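Local coordinates for protein SusD homolog (Bacteroides thetaiotaomicron, PDB 3SGH) that probably binds glycans at the outer membrane, as a SusD-like lipoprotein that would deliver them to a partner transporter for uptake, at residues Ser22-Val27 / Gly82-Ser87; Ala105-Val110 / Asp149-Ala154; Asn153-Leu158 / Lys183-Ala188. All blocks are in the same frame, centred on the assembly; numbering follows the deposited sequence. Where two conformers were deposited one is given.

How the interactions relate
Followed from the N terminus, the chain first closes interaction 1, in which 22-27 meets 82-87 after a loop of 54 residues that holds short helices and one strand. Interaction 2 opens only afterwards, closing a loop of 38 residues between helix 100-120 and helix 140-162, and interaction 3 carries on along that second helix, closing a loop of 24 residues to helix 181-198. The three thus follow in series, none nested in another, and the last two share Asn153 and Ala154. Thr108 packs on Met24, Val27 and Ile84, and Tyr85 OH bonds Arg109 NE, which joins interactions 1 and 2; Leu107 packs on Trp184 and Ala188, joining 2 and 3 within the helical superhelix.

Interaction 1: Ser22-Val27 / Gly82-Ser87; sequences STMFNV and GYIYPS
The backbones come nearest where Met24 and Tyr83 lie 4.7 Å apart between their CA atoms, with the Met24 CA-H directed at the carbonyl oxygen of Tyr83 in a CA-H...O contact. Within the alpha-alpha superhelix of this SusD-like protein, the chain between residues 22 and 27, largely helical, meets the close of helix 75-84, where Tyr85 leaves helical geometry ahead of a cis peptide bond to Pro86. No direct hydrogen bond crosses the contact. Its centre is a CH-pi interaction, in which Asn26 CB stands 3.3 Å from the centroid of the Tyr83 ring and 8° off the ring normal, squarely over one face. The Asn26 amide lies 26° from the plane of that ring, and its ND2 turns back to Thr23 O at 3.0 Å, an acceptor that also takes the backbone N-H of Asn26 from the same face of the carbonyl plane. The ND2 bond holds the amide's rotation beside the ring, while the oxygen is gripped twice. Next to the ring's attachment, Val27 CG1 packs 3.8 Å from Tyr83 CB and 3.6 Å from Ile84 CD1. Met24, a selenomethionine, reaches the residues after the helix: Met24 CG meets Ser87 CB at 3.6 Å. A bend at chi3 of Met24 (71°) carries its CE round to Ile84 CD1. Helix 100-120 backs this layer through Thr108, which touches Met24 and Val27. At the far end of the tyrosine, one water joins the polar tips, 2.9 Å from Asn26 OD1, to which it donates, and also hydrogen-bonded to Tyr83 OH.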
ATOM      1  N   SER A  22       5.442 -14.846  14.705  1.00 22.42           N
ATOM      2  CA  SER A  22       5.029 -13.563  15.309  1.00 22.69           C
ATOM      3  C   SER A  22       5.874 -12.394  14.845  1.00 21.89           C
ATOM      4  O   SER A  22       5.340 -11.307  14.596  1.00 21.51           O
ATOM      5  CB  SER A  22       5.049 -13.620  16.856  1.00 24.10           C
ATOM      6  OG  SER A  22       4.102 -14.597  17.278  1.00 28.07           O
ATOM      7  N   THR A  23       7.187 -12.549  14.748  1.00 20.41           N
ATOM      8  CA  THR A  23       8.034 -11.477  14.240  0.50 20.07           C
ATOM      9  C   THR A  23       7.739 -11.195  12.780  1.00 19.59           C
ATOM     10  O   THR A  23       7.657 -10.049  12.368  1.00 19.22           O
ATOM     11  CB  THR A  23       9.508 -11.838  14.289  0.50 20.65           C
ATOM     12  OG1 THR A  23       9.756 -12.661  15.437  0.50 22.14           O
ATOM     13  CG2 THR A  23      10.350 -10.573  14.308  0.50 16.11           C
HETATM   14  N   MSE A  24       7.597 -12.274  12.006  1.00 18.00           N
HETATM   15  CA  MSE A  24       7.381 -12.152  10.555  1.00 16.94           C
HETATM   16  C   MSE A  24       6.120 -11.345  10.293  1.00 16.56           C
HETATM   17  O   MSE A  24       6.050 -10.542   9.347  1.00 15.70           O
HETATM   18  CB  MSE A  24       7.262 -13.523   9.863  1.00 16.98           C
HETATM   19  CG  MSE A  24       8.470 -14.413  10.034  1.00 19.21           C
HETATM   20 SE   MSE A  24       8.229 -16.095   9.159  0.75 15.52          SE
HETATM   21  CE  MSE A  24       8.341 -15.412   7.384  1.00 16.68           C
ATOM     22  N   PHE A  25       5.125 -11.535  11.163  1.00 15.66           N
ATOM     23  CA  PHE A  25       3.836 -10.901  10.977  1.00 16.41           C
ATOM     24  C   PHE A  25       3.883  -9.371  11.020  1.00 16.20           C
ATOM     25  O   PHE A  25       2.904  -8.697  10.610  1.00 16.44           O
ATOM     26  CB  PHE A  25       2.849 -11.326  12.059  1.00 15.92           C
ATOM     27  CG  PHE A  25       2.261 -12.724  11.934  1.00 16.30           C
ATOM     28  CD1 PHE A  25       2.275 -13.478  10.769  1.00 16.44           C
ATOM     29  CD2 PHE A  25       1.609 -13.241  13.034  1.00 16.93           C
ATOM     30  CE1 PHE A  25       1.656 -14.730  10.728  1.00 16.80           C
ATOM     31  CE2 PHE A  25       1.004 -14.497  12.997  1.00 18.99           C
ATOM     32  CZ  PHE A  25       1.043 -15.233  11.880  1.00 17.72           C
ATOM     33  N   ASN A  26       4.972  -8.798  11.542  1.00 15.36           N
ATOM     34  CA  ASN A  26       5.088  -7.330  11.512  1.00 14.60           C
ATOM     35  C   ASN A  26       5.088  -6.733  10.091  1.00 15.43           C
ATOM     36  O   ASN A  26       4.796  -5.559   9.933  1.00 15.36           O
ATOM     37  CB  ASN A  26       6.332  -6.900  12.249  1.00 15.11           C
ATOM     38  CG  ASN A  26       6.146  -7.010  13.758  1.00 15.22           C
ATOM     39  OD1 ASN A  26       5.459  -6.170  14.347  1.00 16.32           O
ATOM     40  ND2 ASN A  26       6.654  -8.085  14.354  1.00 17.47           N
ATOM     41  N   VAL A  27       5.361  -7.525   9.050  1.00 13.45           N
ATOM     42  CA  VAL A  27       5.250  -6.977   7.698  1.00 13.43           C
ATOM     43  C   VAL A  27       3.839  -6.589   7.272  1.00 14.03           C
ATOM     44  O   VAL A  27       3.692  -5.808   6.347  1.00 14.23           O
ATOM     45  CB  VAL A  27       5.854  -7.861   6.606  1.00 13.38           C
ATOM     46  CG1 VAL A  27       7.367  -8.136   6.901  1.00 14.72           C
ATOM     47  CG2 VAL A  27       5.037  -9.159   6.392  1.00 13.20           C
ATOM     48  N   GLY A  82      14.460  -7.681   7.850  1.00 20.19           N
ATOM     49  CA  GLY A  82      14.621  -8.006   9.251  1.00 20.45           C
ATOM     50  C   GLY A  82      13.497  -8.845   9.827  1.00 20.08           C
ATOM     51  O   GLY A  82      13.727  -9.748  10.660  1.00 19.59           O
ATOM     52  N   TYR A  83      12.268  -8.569   9.404  1.00 17.98           N
ATOM     53  CA  TYR A  83      11.148  -9.343   9.921  1.00 17.82           C
ATOM     54  C   TYR A  83      11.065 -10.749   9.278  1.00 17.69           C
ATOM     55  O   TYR A  83      10.752 -11.723   9.956  1.00 17.58           O
ATOM     56  CB  TYR A  83       9.820  -8.592   9.724  1.00 16.03           C
ATOM     57  CG  TYR A  83       9.643  -7.380  10.596  1.00 16.98           C
ATOM     58  CD1 TYR A  83       9.945  -7.419  11.954  1.00 15.89           C
ATOM     59  CD2 TYR A  83       9.072  -6.215  10.077  1.00 15.32           C
ATOM     60  CE1 TYR A  83       9.781  -6.317  12.746  1.00 16.01           C
ATOM     61  CE2 TYR A  83       8.875  -5.115  10.866  1.00 17.14           C
ATOM     62  CZ  TYR A  83       9.227  -5.155  12.198  1.00 16.15           C
ATOM     63  OH  TYR A  83       9.022  -4.051  12.989  1.00 18.71           O
ATOM     64  N   ILE A  84      11.347 -10.846   7.979  1.00 16.36           N
ATOM     65  CA  ILE A  84      11.115 -12.078   7.256  1.00 17.41           C
ATOM     66  C   ILE A  84      12.241 -13.083   7.458  1.00 17.68           C
ATOM     67  O   ILE A  84      11.980 -14.284   7.565  1.00 18.80           O
ATOM     68  CB  ILE A  84      10.899 -11.807   5.743  1.00 16.74           C
ATOM     69  CG1 ILE A  84       9.623 -10.942   5.559  1.00 16.60           C
ATOM     70  CG2 ILE A  84      10.849 -13.125   4.958  1.00 17.83           C
ATOM     71  CD1 ILE A  84       8.314 -11.547   6.214  1.00 18.08           C
ATOM     72  N   TYR A  85      13.482 -12.598   7.526  1.00 18.85           N
ATOM     73  CA  TYR A  85      14.636 -13.519   7.636  1.00 20.48           C
ATOM     74  C   TYR A  85      15.421 -13.234   8.902  1.00 21.60           C
ATOM     75  O   TYR A  85      15.557 -12.060   9.255  1.00 22.12           O
ATOM     76  CB  TYR A  85      15.545 -13.360   6.426  1.00 21.37           C
ATOM     77  CG  TYR A  85      14.880 -13.513   5.099  1.00 20.85           C
ATOM     78  CD1 TYR A  85      14.590 -14.780   4.568  1.00 21.92           C
ATOM     79  CD2 TYR A  85      14.592 -12.405   4.319  1.00 20.49           C
ATOM     80  CE1 TYR A  85      13.986 -14.907   3.324  1.00 23.29           C
ATOM     81  CE2 TYR A  85      13.993 -12.552   3.047  1.00 19.14           C
ATOM     82  CZ  TYR A  85      13.705 -13.793   2.579  1.00 22.25           C
ATOM     83  OH  TYR A  85      13.084 -13.906   1.361  1.00 26.32           O
ATOM     84  N   PRO A  86      15.968 -14.282   9.574  1.00 22.38           N
ATOM     85  CA  PRO A  86      15.993 -15.698   9.151  1.00 22.62           C
ATOM     86  C   PRO A  86      14.755 -16.517   9.505  1.00 22.42           C
ATOM     87  O   PRO A  86      14.730 -17.706   9.255  1.00 23.17           O
ATOM     88  CB  PRO A  86      17.249 -16.250   9.882  1.00 23.41           C
ATOM     89  CG  PRO A  86      17.302 -15.471  11.145  1.00 24.23           C
ATOM     90  CD  PRO A  86      16.871 -14.057  10.740  1.00 24.17           C
ATOM     91  N   SER A  87      13.729 -15.912  10.078  1.00 21.71           N
ATOM     92  CA  SER A  87      12.605 -16.712  10.561  1.00 21.43           C
ATOM     93  C   SER A  87      11.995 -17.585   9.478  1.00 20.06           C
ATOM     94  O   SER A  87      11.614 -18.695   9.781  1.00 20.48           O
ATOM     95  CB  SER A  87      11.536 -15.842  11.206  1.00 21.26           C
ATOM     96  OG  SER A  87      12.092 -15.194  12.334  1.00 25.26           O
TER
HETATM   97  O   HOH W   1       6.204  -3.498  13.418  1.00 15.08           O

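Interaction 2: Ala105-Val110 / Asp149-Ala154; sequences AQLTRV and DDLDNA
Gln106 and Asn153 meet through their amides, Asn153 ND2 donating to Gln106 OE1 at 2.7 Å in an almost straight bond (175°). Asn153 CG is anti to its backbone N, which starts the amide toward Gln106. The acceptor lies in the plane of the Asn153 amide, whereas the two amide planes stand nearly perpendicular, 81° apart. The other branch of Gln106, NE2, gives a hydrogen to a water at 2.9 Å, and that water donates in turn to Asp150 OD1. An alanine in place of Gln106 would probably leave Asn153 ND2 without this acceptor and the water to Asp150 without its amide donor. On the apolar side, Leu107 CD1 and Leu151 CD1 press together at 3.4 Å, tighter than usual for two methyl carbons, while Val110 CG2 lies 4.0 Å from Asp150 CB. Asp150 OD2 faces Arg109 NH1 at 3.9 Å, a long pairing of charges with the oxygen well out of the guanidinium plane. In the second shell, Tyr125 OH is hydrogen-bonded to Asp150 OD2, and Arg109 is positioned by Tyr85 OH at its NE and by cation-pi contacts with Tyr125 and Phe88. The axes of the two short segments run roughly antiparallel, 146° between their directions and 8.6 Å apart at closest approach, in keeping with the TPR-like helices of SusD proteins. Helix 181-198 packs against the leucine side through Trp184, Leu191 and Lys192, while helix 87-95 touches Gln106 through Phe88.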
ATOM      1  N   ALA A 105       4.157 -19.029   6.895  1.00 16.36           N
ATOM      2  CA  ALA A 105       5.489 -18.433   6.706  1.00 16.22           C
ATOM      3  C   ALA A 105       5.683 -18.039   5.239  1.00 16.02           C
ATOM      4  O   ALA A 105       6.179 -16.967   4.942  1.00 15.50           O
ATOM      5  CB  ALA A 105       6.585 -19.396   7.188  1.00 15.36           C
ATOM      6  N   GLN A 106       5.191 -18.865   4.330  1.00 16.67           N
ATOM      7  CA  GLN A 106       5.235 -18.567   2.902  1.00 15.96           C
ATOM      8  C   GLN A 106       4.392 -17.349   2.549  1.00 15.78           C
ATOM      9  O   GLN A 106       4.841 -16.455   1.823  1.00 16.82           O
ATOM     10  CB  GLN A 106       4.690 -19.764   2.126  1.00 15.33           C
ATOM     11  CG  GLN A 106       5.659 -20.884   1.993  1.00 17.31           C
ATOM     12  CD  GLN A 106       5.204 -21.892   0.953  1.00 18.96           C
ATOM     13  OE1 GLN A 106       4.096 -22.419   1.035  1.00 18.98           O
ATOM     14  NE2 GLN A 106       6.044 -22.127  -0.037  1.00 18.14           N
ATOM     15  N   LEU A 107       3.169 -17.346   3.040  1.00 15.38           N
ATOM     16  CA  LEU A 107       2.254 -16.202   2.807  1.00 15.25           C
ATOM     17  C   LEU A 107       2.841 -14.873   3.332  1.00 15.11           C
ATOM     18  O   LEU A 107       2.779 -13.841   2.687  1.00 15.71           O
ATOM     19  CB  LEU A 107       0.911 -16.481   3.417  1.00 16.02           C
ATOM     20  CG  LEU A 107      -0.130 -15.350   3.355  1.00 15.14           C
ATOM     21  CD1 LEU A 107      -0.486 -14.991   1.902  1.00 14.47           C
ATOM     22  CD2 LEU A 107      -1.396 -15.818   4.161  1.00 15.47           C
ATOM     23  N   THR A 108       3.404 -14.923   4.513  1.00 15.43           N
ATOM     24  CA  THR A 108       3.946 -13.756   5.164  1.00 15.88           C
ATOM     25  C   THR A 108       5.204 -13.235   4.450  1.00 15.84           C
ATOM     26  O   THR A 108       5.340 -12.006   4.267  1.00 15.46           O
ATOM     27  CB  THR A 108       4.164 -14.004   6.676  1.00 16.66           C
ATOM     28  OG1 THR A 108       2.947 -14.492   7.277  1.00 17.93           O
ATOM     29  CG2 THR A 108       4.563 -12.700   7.377  1.00 14.87           C
ATOM     30  N   ARG A 109       6.077 -14.146   4.033  1.00 16.01           N
ATOM     31  CA  ARG A 109       7.221 -13.808   3.180  1.00 16.11           C
ATOM     32  C   ARG A 109       6.784 -13.180   1.883  1.00 16.47           C
ATOM     33  O   ARG A 109       7.281 -12.149   1.518  1.00 16.40           O
ATOM     34  CB  ARG A 109       8.020 -15.059   2.869  1.00 17.34           C
ATOM     35  CG  ARG A 109       9.316 -14.839   2.099  1.00 18.30           C
ATOM     36  CD  ARG A 109       9.947 -16.134   1.827  1.00 24.15           C
ATOM     37  NE  ARG A 109      11.181 -15.992   1.057  1.00 24.05           N
ATOM     38  CZ  ARG A 109      11.682 -16.904   0.241  1.00 26.00           C
ATOM     39  NH1 ARG A 109      11.010 -18.029  -0.049  1.00 25.83           N
ATOM     40  NH2 ARG A 109      12.837 -16.638  -0.347  1.00 26.92           N
ATOM     41  N   VAL A 110       5.821 -13.806   1.191  1.00 14.47           N
ATOM     42  CA  VAL A 110       5.310 -13.220  -0.031  1.00 14.46           C
ATOM     43  C   VAL A 110       4.758 -11.811   0.270  1.00 13.87           C
ATOM     44  O   VAL A 110       5.011 -10.902  -0.505  1.00 14.04           O
ATOM     45  CB  VAL A 110       4.253 -14.095  -0.739  1.00 13.76           C
ATOM     46  CG1 VAL A 110       3.496 -13.253  -1.847  1.00 14.19           C
ATOM     47  CG2 VAL A 110       4.868 -15.429  -1.325  1.00 15.23           C
ATOM     48  N   ASP A 149       3.965 -18.638  -7.305  1.00 17.70           N
ATOM     49  CA  ASP A 149       4.156 -20.068  -7.029  1.00 19.84           C
ATOM     50  C   ASP A 149       4.105 -20.411  -5.532  1.00 19.47           C
ATOM     51  O   ASP A 149       3.444 -21.381  -5.132  1.00 18.22           O
ATOM     52  CB  ASP A 149       5.447 -20.593  -7.677  1.00 20.78           C
ATOM     53  CG  ASP A 149       5.408 -20.529  -9.209  1.00 23.09           C
ATOM     54  OD1 ASP A 149       4.316 -20.403  -9.792  1.00 23.27           O
ATOM     55  OD2 ASP A 149       6.503 -20.593  -9.824  1.00 24.31           O
ATOM     56  N   ASP A 150       4.791 -19.630  -4.700  1.00 18.59           N
ATOM     57  CA  ASP A 150       4.842 -19.931  -3.282  1.00 18.49           C
ATOM     58  C   ASP A 150       3.465 -19.654  -2.667  1.00 16.96           C
ATOM     59  O   ASP A 150       2.982 -20.386  -1.798  1.00 17.91           O
ATOM     60  CB  ASP A 150       5.927 -19.103  -2.614  1.00 18.79           C
ATOM     61  CG  ASP A 150       7.343 -19.640  -2.906  1.00 21.14           C
ATOM     62  OD1 ASP A 150       7.485 -20.817  -3.302  1.00 23.59           O
ATOM     63  OD2 ASP A 150       8.308 -18.887  -2.699  1.00 20.24           O
ATOM     64  N   LEU A 151       2.825 -18.606  -3.161  1.00 15.34           N
ATOM     65  CA  LEU A 151       1.514 -18.229  -2.647  1.00 15.95           C
ATOM     66  C   LEU A 151       0.531 -19.346  -3.012  1.00 16.23           C
ATOM     67  O   LEU A 151      -0.301 -19.723  -2.201  1.00 16.12           O
ATOM     68  CB  LEU A 151       1.098 -16.871  -3.229  1.00 16.05           C
ATOM     69  CG  LEU A 151      -0.268 -16.354  -2.752  1.00 17.81           C
ATOM     70  CD1 LEU A 151      -0.363 -16.267  -1.256  1.00 16.37           C
ATOM     71  CD2 LEU A 151      -0.545 -14.966  -3.408  1.00 15.61           C
ATOM     72  N   ASP A 152       0.641 -19.928  -4.215  1.00 17.09           N
ATOM     73  CA  ASP A 152      -0.261 -21.035  -4.571  1.00 18.14           C
ATOM     74  C   ASP A 152      -0.095 -22.250  -3.665  1.00 18.69           C
ATOM     75  O   ASP A 152      -1.063 -22.967  -3.336  1.00 19.09           O
ATOM     76  CB  ASP A 152      -0.053 -21.441  -6.043  1.00 17.28           C
ATOM     77  CG  ASP A 152      -0.726 -20.478  -7.026  1.00 22.52           C
ATOM     78  OD1 ASP A 152      -1.677 -19.761  -6.614  1.00 25.33           O
ATOM     79  OD2 ASP A 152      -0.321 -20.447  -8.237  1.00 25.44           O
ATOM     80  N   ASN A 153       1.148 -22.506  -3.279  1.00 20.19           N
ATOM     81  CA  ASN A 153       1.456 -23.599  -2.370  1.00 19.56           C
ATOM     82  C   ASN A 153       0.801 -23.342  -1.014  1.00 18.94           C
ATOM     83  O   ASN A 153       0.199 -24.232  -0.462  1.00 18.40           O
ATOM     84  CB  ASN A 153       2.952 -23.720  -2.172  1.00 19.27           C
ATOM     85  CG  ASN A 153       3.330 -24.993  -1.405  1.00 21.97           C
ATOM     86  OD1 ASN A 153       3.208 -26.097  -1.970  1.00 22.00           O
ATOM     87  ND2 ASN A 153       3.756 -24.856  -0.117  1.00 19.73           N
ATOM     88  N   ALA A 154       0.900 -22.109  -0.508  1.00 18.03           N
ATOM     89  CA  ALA A 154       0.259 -21.731   0.752  1.00 17.79           C
ATOM     90  C   ALA A 154      -1.258 -21.882   0.678  1.00 18.24           C
ATOM     91  O   ALA A 154      -1.883 -22.441   1.613  1.00 18.09           O
ATOM     92  CB  ALA A 154       0.641 -20.333   1.119  1.00 17.56           C
TER
HETATM   93  O   HOH W   2       6.361 -23.406  -2.593  1.00 25.06           O
HETATM   94  O   HOH W   3       7.711 -17.454   0.240  1.00 39.71           O

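Interaction 3: Asn153-Leu158 / Lys183-Ala188; sequences NAITIL and KWLKFA
Leu158, Leu185 and Ile155 bury the most surface in this contact of apolar side chains, with no hydrogen bond across it. Leu185 reaches across with CD1, which settles 3.5 Å from the carbonyl oxygen of Ile155 and 3.7 Å from Ile155 CG2, the two side chains crossing at about a right angle. Its CG is anti to the backbone N (chi1 -173°), which starts the branch on its way to the opposite helix. Leu158 comes in on the next turn: its CB meets the same Leu185 CD1 at 4.1 Å, and its own CD1 packs 4.1 Å from Trp184 CB. The two segments belong to neighbouring, roughly antiparallel helices of the alpha-alpha superhelix; the segment axes are 157° apart in direction and 9.5 Å apart at closest approach. Ala188, with only a methyl group to offer, lets Ile155 CG1 settle 3.7 Å from its CB, and Leu158 CD1 lies near the same methyl. Trp184 gives this contact its CB, while its indole leads away toward helix 100-120, where it packs on Met104 and Leu107; its NE1 is hydrogen-bonded to Asp174 OD2. Farther along helix 181-198, Asn189 and Lys192 also touch the side chain of Ile155; at the start of that helix Cys181 touches Leu158.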
ATOM      1  N   ASN A 153       1.148 -22.506  -3.279  1.00 20.19           N
ATOM      2  CA  ASN A 153       1.456 -23.599  -2.370  1.00 19.56           C
ATOM      3  C   ASN A 153       0.801 -23.342  -1.014  1.00 18.94           C
ATOM      4  O   ASN A 153       0.199 -24.232  -0.462  1.00 18.40           O
ATOM      5  CB  ASN A 153       2.952 -23.720  -2.172  1.00 19.27           C
ATOM      6  CG  ASN A 153       3.330 -24.993  -1.405  1.00 21.97           C
ATOM      7  OD1 ASN A 153       3.208 -26.097  -1.970  1.00 22.00           O
ATOM      8  ND2 ASN A 153       3.756 -24.856  -0.117  1.00 19.73           N
ATOM      9  N   ALA A 154       0.900 -22.109  -0.508  1.00 18.03           N
ATOM     10  CA  ALA A 154       0.259 -21.731   0.752  1.00 17.79           C
ATOM     11  C   ALA A 154      -1.258 -21.882   0.678  1.00 18.24           C
ATOM     12  O   ALA A 154      -1.883 -22.441   1.613  1.00 18.09           O
ATOM     13  CB  ALA A 154       0.641 -20.333   1.119  1.00 17.56           C
ATOM     14  N   ILE A 155      -1.836 -21.442  -0.439  1.00 18.03           N
ATOM     15  CA  ILE A 155      -3.266 -21.562  -0.693  1.00 17.77           C
ATOM     16  C   ILE A 155      -3.719 -23.020  -0.658  1.00 18.54           C
ATOM     17  O   ILE A 155      -4.754 -23.315  -0.056  1.00 18.63           O
ATOM     18  CB  ILE A 155      -3.704 -20.849  -2.030  1.00 18.11           C
ATOM     19  CG1 ILE A 155      -3.606 -19.331  -1.840  1.00 18.02           C
ATOM     20  CG2 ILE A 155      -5.082 -21.301  -2.453  1.00 17.03           C
ATOM     21  CD1 ILE A 155      -3.677 -18.488  -3.142  1.00 17.08           C
ATOM     22  N   THR A 156      -2.933 -23.929  -1.227  1.00 19.19           N
ATOM     23  CA  THR A 156      -3.363 -25.335  -1.254  1.00 20.87           C
ATOM     24  C   THR A 156      -3.427 -25.885   0.154  1.00 20.99           C
ATOM     25  O   THR A 156      -4.367 -26.596   0.522  1.00 22.28           O
ATOM     26  CB  THR A 156      -2.411 -26.180  -2.067  1.00 21.75           C
ATOM     27  OG1 THR A 156      -2.401 -25.688  -3.413  1.00 24.16           O
ATOM     28  CG2 THR A 156      -2.861 -27.657  -2.069  1.00 25.31           C
ATOM     29  N   ILE A 157      -2.441 -25.516   0.961  1.00 20.56           N
ATOM     30  CA  ILE A 157      -2.388 -25.961   2.363  1.00 20.39           C
ATOM     31  C   ILE A 157      -3.503 -25.382   3.194  1.00 20.53           C
ATOM     32  O   ILE A 157      -4.155 -26.108   3.932  1.00 20.47           O
ATOM     33  CB  ILE A 157      -1.051 -25.574   3.033  1.00 20.58           C
ATOM     34  CG1 ILE A 157       0.065 -26.370   2.387  1.00 20.51           C
ATOM     35  CG2 ILE A 157      -1.087 -25.922   4.540  1.00 19.22           C
ATOM     36  CD1 ILE A 157       1.430 -25.876   2.731  1.00 21.50           C
ATOM     37  N   LEU A 158      -3.707 -24.071   3.080  1.00 19.46           N
ATOM     38  CA  LEU A 158      -4.751 -23.389   3.860  1.00 20.34           C
ATOM     39  C   LEU A 158      -6.164 -23.900   3.485  1.00 21.37           C
ATOM     40  O   LEU A 158      -7.023 -24.019   4.363  1.00 20.98           O
ATOM     41  CB  LEU A 158      -4.685 -21.880   3.675  1.00 19.16           C
ATOM     42  CG  LEU A 158      -3.442 -21.187   4.255  1.00 19.27           C
ATOM     43  CD1 LEU A 158      -3.319 -19.739   3.752  1.00 16.51           C
ATOM     44  CD2 LEU A 158      -3.456 -21.301   5.827  1.00 18.76           C
ATOM     45  N   LYS A 183     -10.424 -17.600   6.784  1.00 19.47           N
ATOM     46  CA  LYS A 183     -10.163 -16.142   6.665  1.00 19.23           C
ATOM     47  C   LYS A 183      -8.806 -15.926   6.001  1.00 18.25           C
ATOM     48  O   LYS A 183      -8.669 -15.097   5.086  1.00 18.21           O
ATOM     49  CB  LYS A 183     -10.163 -15.445   8.005  1.00 18.64           C
ATOM     50  CG  LYS A 183     -11.475 -15.380   8.724  1.00 21.94           C
ATOM     51  CD  LYS A 183     -12.435 -14.364   8.135  1.00 25.22           C
ATOM     52  CE  LYS A 183     -13.792 -14.256   8.940  1.00 26.72           C
ATOM     53  NZ  LYS A 183     -13.661 -13.636  10.299  1.00 29.22           N
ATOM     54  N   TRP A 184      -7.817 -16.706   6.419  1.00 16.78           N
ATOM     55  CA  TRP A 184      -6.528 -16.611   5.748  1.00 16.03           C
ATOM     56  C   TRP A 184      -6.598 -16.992   4.262  1.00 15.82           C
ATOM     57  O   TRP A 184      -5.861 -16.450   3.429  1.00 17.31           O
ATOM     58  CB  TRP A 184      -5.454 -17.424   6.434  1.00 16.19           C
ATOM     59  CG  TRP A 184      -4.910 -16.798   7.666  1.00 16.02           C
ATOM     60  CD1 TRP A 184      -5.106 -17.215   8.936  1.00 16.18           C
ATOM     61  CD2 TRP A 184      -4.083 -15.630   7.744  1.00 16.77           C
ATOM     62  NE1 TRP A 184      -4.433 -16.397   9.820  1.00 17.65           N
ATOM     63  CE2 TRP A 184      -3.809 -15.405   9.112  1.00 16.61           C
ATOM     64  CE3 TRP A 184      -3.538 -14.762   6.788  1.00 17.96           C
ATOM     65  CZ2 TRP A 184      -3.018 -14.353   9.547  1.00 18.33           C
ATOM     66  CZ3 TRP A 184      -2.767 -13.699   7.231  1.00 17.59           C
ATOM     67  CH2 TRP A 184      -2.515 -13.513   8.600  1.00 17.99           C
ATOM     68  N   LEU A 185      -7.487 -17.908   3.913  1.00 15.93           N
ATOM     69  CA  LEU A 185      -7.580 -18.338   2.504  1.00 16.83           C
ATOM     70  C   LEU A 185      -8.110 -17.199   1.651  1.00 16.47           C
ATOM     71  O   LEU A 185      -7.617 -16.972   0.559  1.00 16.53           O
ATOM     72  CB  LEU A 185      -8.473 -19.582   2.389  1.00 16.67           C
ATOM     73  CG  LEU A 185      -8.529 -20.246   1.001  1.00 20.20           C
ATOM     74  CD1 LEU A 185      -7.197 -20.825   0.599  1.00 19.21           C
ATOM     75  CD2 LEU A 185      -9.654 -21.355   0.993  1.00 19.74           C
ATOM     76  N   LYS A 186      -9.131 -16.500   2.133  1.00 15.56           N
ATOM     77  CA  LYS A 186      -9.661 -15.330   1.453  1.00 15.10           C
ATOM     78  C   LYS A 186      -8.605 -14.247   1.361  1.00 14.88           C
ATOM     79  O   LYS A 186      -8.450 -13.621   0.311  1.00 15.07           O
ATOM     80  CB  LYS A 186     -10.946 -14.808   2.144  1.00 15.85           C
ATOM     81  CG  LYS A 186     -12.146 -15.707   1.909  1.00 16.93           C
ATOM     82  CD  LYS A 186     -13.413 -15.183   2.609  1.00 21.21           C
ATOM     83  CE  LYS A 186     -13.296 -15.435   4.115  1.00 23.05           C
ATOM     84  NZ  LYS A 186     -14.575 -15.623   4.883  1.00 29.08           N
ATOM     85  N   PHE A 187      -7.865 -14.051   2.462  1.00 15.41           N
ATOM     86  CA  PHE A 187      -6.741 -13.076   2.486  1.00 15.09           C
ATOM     87  C   PHE A 187      -5.730 -13.432   1.396  1.00 15.30           C
ATOM     88  O   PHE A 187      -5.317 -12.568   0.570  1.00 14.24           O
ATOM     89  CB  PHE A 187      -6.072 -13.060   3.862  1.00 15.16           C
ATOM     90  CG  PHE A 187      -4.928 -12.095   3.978  1.00 15.28           C
ATOM     91  CD1 PHE A 187      -3.648 -12.481   3.583  1.00 14.42           C
ATOM     92  CD2 PHE A 187      -5.105 -10.858   4.589  1.00 15.18           C
ATOM     93  CE1 PHE A 187      -2.541 -11.591   3.698  1.00 17.93           C
ATOM     94  CE2 PHE A 187      -4.029  -9.959   4.713  1.00 16.42           C
ATOM     95  CZ  PHE A 187      -2.727 -10.337   4.265  1.00 16.19           C
ATOM     96  N   ALA A 188      -5.357 -14.701   1.351  1.00 14.49           N
ATOM     97  CA  ALA A 188      -4.355 -15.157   0.402  1.00 14.95           C
ATOM     98  C   ALA A 188      -4.812 -14.974  -1.064  1.00 15.34           C
ATOM     99  O   ALA A 188      -4.028 -14.544  -1.913  1.00 14.51           O
ATOM    100  CB  ALA A 188      -3.946 -16.598   0.681  1.00 15.97           C
TER